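Local structure of TrwG protein (4NHF) at residues D69-L74 against Q81-I86; Q125-D128 against A132-G135. The protein is a VirB8-family component of a type IV secretion system, represented here by its soluble domain, and probably contributes to assembly of the secretion machinery at the bacterial envelope. All coordinates share one frame; numbering follows the deposited sequence.

Contact 1 of 2, residues D69-L74 against Q81-I86; sequences DTTALL and QEYYKI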
loop_
_atom_site.group_PDB
_atom_site.type_symbol
_atom_site.label_atom_id
_atom_site.label_comp_id
_atom_site.label_asym_id
_atom_site.label_seq_id
_atom_site.Cartn_x
_atom_site.Cartn_y
_atom_site.Cartn_z
ATOM N N ASP A 69 4.983 -6.322 7.918
ATOM C CA ASP A 69 5.266 -5.115 8.675
ATOM C C ASP A 69 4.057 -4.194 8.801
ATOM O O ASP A 69 3.814 -3.647 9.859
ATOM C CB ASP A 69 6.441 -4.344 8.074
ATOM C CG ASP A 69 7.754 -5.006 8.342
ATOM O OD1 ASP A 69 7.829 -6.035 9.057
ATOM O OD2 ASP A 69 8.738 -4.522 7.768
ATOM N N THR A 70 3.330 -3.991 7.708
ATOM C CA THR A 70 2.182 -3.111 7.730
ATOM C C THR A 70 1.096 -3.690 8.617
ATOM O O THR A 70 0.507 -2.976 9.493
ATOM C CB THR A 70 1.655 -2.843 6.311
ATOM O OG1 THR A 70 2.746 -2.297 5.514
ATOM C CG2 THR A 70 0.474 -1.893 6.380
ATOM N N THR A 71 0.831 -4.968 8.436
ATOM C CA THR A 71 -0.192 -5.628 9.235
ATOM C C THR A 71 0.173 -5.467 10.718
ATOM O O THR A 71 -0.667 -5.058 11.520
ATOM C CB THR A 71 -0.347 -7.141 8.865
ATOM O OG1 THR A 71 -0.759 -7.277 7.493
ATOM C CG2 THR A 71 -1.414 -7.817 9.783
ATOM N N ALA A 72 1.422 -5.774 11.081
ATOM C CA ALA A 72 1.842 -5.703 12.483
ATOM C C ALA A 72 1.664 -4.291 13.024
ATOM O O ALA A 72 1.179 -4.130 14.093
ATOM C CB ALA A 72 3.284 -6.120 12.658
ATOM N N LEU A 73 2.102 -3.287 12.272
ATOM C CA LEU A 73 2.033 -1.896 12.725
ATOM C C LEU A 73 0.621 -1.395 12.945
ATOM O O LEU A 73 0.351 -0.566 13.833
ATOM C CB LEU A 73 2.688 -1.045 11.666
ATOM C CG LEU A 73 2.547 0.444 11.897
ATOM C CD1 LEU A 73 3.611 0.880 12.860
ATOM C CD2 LEU A 73 2.740 1.054 10.539
ATOM N N LEU A 74 -0.307 -1.884 12.133
ATOM C CA LEU A 74 -1.708 -1.510 12.241
ATOM C C LEU A 74 -2.550 -2.313 13.267
ATOM O O LEU A 74 -3.748 -2.081 13.382
ATOM C CB LEU A 74 -2.338 -1.605 10.837
ATOM C CG LEU A 74 -1.746 -0.682 9.728
ATOM C CD1 LEU A 74 -2.597 -0.825 8.474
ATOM C CD2 LEU A 74 -1.795 0.787 10.152
ATOM N N GLN A 81 -0.230 -10.797 17.868
ATOM C CA GLN A 81 0.164 -12.140 18.244
ATOM C C GLN A 81 -0.664 -13.179 17.526
ATOM O O GLN A 81 -0.156 -14.214 17.187
ATOM C CB GLN A 81 0.088 -12.356 19.764
ATOM C CG GLN A 81 1.085 -11.512 20.557
ATOM C CD GLN A 81 2.526 -11.761 20.147
ATOM O OE1 GLN A 81 3.305 -10.820 19.906
ATOM N NE2 GLN A 81 2.861 -13.006 19.980
ATOM N N GLU A 82 -1.938 -12.894 17.308
ATOM C CA GLU A 82 -2.785 -13.776 16.516
ATOM C C GLU A 82 -2.295 -13.834 15.097
ATOM O O GLU A 82 -2.169 -14.928 14.550
ATOM C CB GLU A 82 -4.217 -13.336 16.552
ATOM C CG GLU A 82 -4.817 -13.575 17.920
ATOM C CD GLU A 82 -6.045 -12.699 18.227
ATOM O OE1 GLU A 82 -6.457 -11.835 17.398
ATOM O OE2 GLU A 82 -6.605 -12.883 19.338
ATOM N N TYR A 83 -1.932 -12.691 14.526
ATOM C CA TYR A 83 -1.430 -12.624 13.142
ATOM C C TYR A 83 -0.088 -13.340 13.019
ATOM O O TYR A 83 0.116 -14.124 12.096
ATOM C CB TYR A 83 -1.303 -11.156 12.667
ATOM C CG TYR A 83 -0.602 -11.027 11.325
ATOM C CD1 TYR A 83 -1.193 -11.481 10.147
ATOM C CD2 TYR A 83 0.631 -10.432 11.239
ATOM C CE1 TYR A 83 -0.542 -11.367 8.912
ATOM C CE2 TYR A 83 1.315 -10.323 10.027
ATOM C CZ TYR A 83 0.722 -10.767 8.863
ATOM O OH TYR A 83 1.389 -10.609 7.668
ATOM N N TYR A 84 0.819 -13.112 13.973
ATOM C CA TYR A 84 2.100 -13.809 13.921
ATOM C C TYR A 84 2.028 -15.339 13.886
ATOM O O TYR A 84 2.874 -16.008 13.276
ATOM C CB TYR A 84 2.998 -13.391 15.084
ATOM C CG TYR A 84 3.394 -11.941 15.132
ATOM C CD1 TYR A 84 3.400 -11.152 13.989
ATOM C CD2 TYR A 84 3.815 -11.365 16.338
ATOM C CE1 TYR A 84 3.815 -9.841 14.033
ATOM C CE2 TYR A 84 4.225 -10.054 16.385
ATOM C CZ TYR A 84 4.212 -9.292 15.224
ATOM O OH TYR A 84 4.615 -7.994 15.253
ATOM N N LYS A 85 1.017 -15.887 14.541
ATOM C CA LYS A 85 0.821 -17.318 14.561
ATOM C C LYS A 85 0.704 -17.879 13.169
ATOM O O LYS A 85 1.178 -18.956 12.928
ATOM C CB LYS A 85 -0.398 -17.697 15.418
ATOM C CG LYS A 85 -0.067 -17.751 16.890
ATOM C CD LYS A 85 -1.204 -17.291 17.790
ATOM C CE LYS A 85 -2.402 -18.221 17.770
ATOM N NZ LYS A 85 -3.375 -17.737 18.806
ATOM N N ILE A 86 0.119 -17.132 12.238
ATOM C CA ILE A 86 0.008 -17.599 10.837
ATOM C C ILE A 86 1.373 -17.810 10.156
ATOM O O ILE A 86 1.558 -18.654 9.243
ATOM C CB ILE A 86 -0.782 -16.573 10.030
ATOM C CG1 ILE A 86 -2.206 -16.485 10.562
ATOM C CG2 ILE A 86 -0.757 -16.932 8.550
ATOM C CD1 ILE A 86 -2.979 -15.347 9.955
#

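Contact 2 of 2, residues Q125-D128 against A132-G135; sequences QQLD and ATTG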
loop_
_atom_site.group_PDB
_atom_site.type_symbol
_atom_site.label_atom_id
_atom_site.label_comp_id
_atom_site.label_asym_id
_atom_site.label_seq_id
_atom_site.Cartn_x
_atom_site.Cartn_y
_atom_site.Cartn_z
ATOM N N GLN A 125 -7.961 -16.016 -3.391
ATOM C CA GLN A 125 -7.738 -17.031 -4.400
ATOM C C GLN A 125 -6.300 -17.397 -4.379
ATOM O O GLN A 125 -5.447 -16.513 -4.548
ATOM C CB GLN A 125 -8.064 -16.468 -5.756
ATOM C CG GLN A 125 -7.681 -17.367 -6.925
ATOM C CD GLN A 125 -8.560 -18.573 -6.990
ATOM O OE1 GLN A 125 -9.719 -18.455 -7.367
ATOM N NE2 GLN A 125 -8.037 -19.744 -6.614
ATOM N N GLN A 126 -6.016 -18.686 -4.223
ATOM C CA GLN A 126 -4.635 -19.156 -4.228
ATOM C C GLN A 126 -4.226 -19.406 -5.670
ATOM O O GLN A 126 -5.024 -19.933 -6.465
ATOM C CB GLN A 126 -4.441 -20.436 -3.399
ATOM C CG GLN A 126 -2.962 -20.793 -3.243
ATOM C CD GLN A 126 -2.648 -21.635 -2.009
ATOM O OE1 GLN A 126 -3.059 -21.298 -0.922
ATOM N NE2 GLN A 126 -1.879 -22.720 -2.178
ATOM N N LEU A 127 -3.006 -19.012 -6.005
ATOM C CA LEU A 127 -2.439 -19.289 -7.343
ATOM C C LEU A 127 -1.129 -20.044 -7.234
ATOM O O LEU A 127 -0.401 -19.855 -6.268
ATOM C CB LEU A 127 -2.161 -17.970 -8.074
ATOM C CG LEU A 127 -3.296 -16.959 -8.176
ATOM C CD1 LEU A 127 -2.736 -15.627 -8.670
ATOM C CD2 LEU A 127 -4.376 -17.455 -9.091
ATOM N N ASP A 128 -0.809 -20.886 -8.222
ATOM C CA ASP A 128 0.408 -21.671 -8.169
ATOM C C ASP A 128 1.591 -20.852 -8.736
ATOM O O ASP A 128 1.460 -19.676 -9.084
ATOM C CB ASP A 128 0.241 -23.051 -8.889
ATOM C CG ASP A 128 0.047 -22.942 -10.424
ATOM O OD1 ASP A 128 0.448 -21.937 -11.040
ATOM O OD2 ASP A 128 -0.507 -23.888 -11.015
ATOM N N ALA A 132 -1.597 -19.898 -12.223
ATOM C CA ALA A 132 -2.839 -20.632 -12.410
ATOM C C ALA A 132 -3.554 -20.805 -11.072
ATOM O O ALA A 132 -2.892 -20.955 -10.038
ATOM C CB ALA A 132 -2.547 -22.016 -13.007
ATOM N N THR A 133 -4.890 -20.832 -11.096
ATOM C CA THR A 133 -5.674 -20.912 -9.863
ATOM C C THR A 133 -5.546 -22.323 -9.341
ATOM O O THR A 133 -5.534 -23.263 -10.120
ATOM C CB THR A 133 -7.171 -20.549 -10.068
ATOM O OG1 THR A 133 -7.798 -21.487 -10.933
ATOM C CG2 THR A 133 -7.328 -19.162 -10.670
ATOM N N THR A 134 -5.398 -22.469 -8.031
ATOM C CA THR A 134 -5.422 -23.782 -7.387
ATOM C C THR A 134 -6.508 -23.659 -6.370
ATOM O O THR A 134 -6.352 -22.888 -5.393
ATOM C CB THR A 134 -4.148 -24.091 -6.583
ATOM O OG1 THR A 134 -4.048 -23.180 -5.482
ATOM C CG2 THR A 134 -2.956 -23.916 -7.406
ATOM N N GLY A 135 -7.618 -24.349 -6.581
ATOM C CA GLY A 135 -8.710 -24.300 -5.620
ATOM C C GLY A 135 -9.739 -23.218 -5.901
ATOM O O GLY A 135 -9.507 -22.263 -6.655
HETATM O O HOH W 1 -11.304 -20.256 -8.449
#

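Contact 1 of 2, residues D69-L74 against Q81-I86
Thr71 meets the ring of Tyr83 face-on, and following its side chain outward from the backbone shows how a small branched residue can cover one face of an aromatic ring. CB already lies against the far end of the ring, 3.8 Å from both CE2 and CZ of Tyr83. There the chain forks. The methyl CG2, anti to the backbone N, comes to rest over the middle of the six-membered ring, 3.4 Å from its centroid and only 3° off the normal, a CH-pi contact in which all six ring carbons are nearly equidistant. The other branch, OG1, turns back along its own helix and is hydrogen-bonded to Asn67 O; its distance from Tyr83 OH, 4.0 Å, marks a neighbour and not a bond. The two segments belong to consecutive helices, 64-73 and 77-86, which pack together as a helical hairpin in the NTF2-like fold of VirB8 proteins. Tyr83 CG is also anti to its backbone N (chi1 172°), which carries the ring across to helix 64-73. One residue further on each helix, Ala72 meets Tyr84 differently: its CB sits at the edge of the Tyr84 ring, near the ring plane, 3.5 Å from Tyr84 OH and 4.0 Å from CE1 of the same ring. Tyr68 meets the rings of both tyrosines, while Tyr52, Asn55 and Arg56 of helix 42-57 touch Thr71 from outside the pair.

Contact 2 of 2, residues Q125-D128 against A132-G135
The connecting loop of the beta hairpin formed by strands 117-127 and 138-148 folds back on the end of the first strand, and a single beta bridge, Leu127 with Thr133, marks where the backbones meet. Main-chain bonds lie to either side of it in sequence: Thr134 N to Gln126 O, 3.0 Å, and Asp128 N to Ala132 O, 2.8 Å. Gln125 adds a side-chain grip. Bent at chi2 (70°), it brings NE2 to Gly135 O at 2.9 Å, almost straight at 174°; Gly135 O lies in the Gln125 amide plane, though NE2 meets that carbonyl from above its plane. NE2 also bonds Gln126 O, which is thus gripped twice, by Gln125 NE2 and Thr134 N from opposite faces of its plane. A water bridges Gln125 OE1 and Gly135 O, donating to both. At the turn end, Asp128 OD1 takes Ala132 N from above the carboxylate plane at 3.1 Å, and accepts from Ser130 N as well, so the carboxylate ties down the intervening turn. Apolar contacts accompany these bonds: the methyls Leu127 CD2 and Thr133 CG2 lie 3.8 Å apart, and the methylene Asp128 CB lies 3.6 Å from Thr134 CG2. On its other flank the strand pairs with 102-112, through backbone hydrogen bonds of Gln125 with Thr104 and of Leu127 with Arg102.

How the contacts relate
Contact 1 is partly buried, its centre about 8 Å from that of the chain, and joins two helices through small aliphatic groups against tyrosine side chains, with no hydrogen bond between the segments; the hydroxyl of Thr71 is bonded within its own helix, to Asn67 O. Contact 2 lies at the surface, its centre about 19 Å from that of the chain, and joins a strand end to the loop that follows it through four direct hydrogen bonds and a water. Chemistry thus follows position in the fold. Both bring together pieces close in sequence, yet they share no element and do not touch, their nearest atoms being about 11 Å apart. The first belongs to the helical layer, the second to the loop end of a hairpin in the sheet.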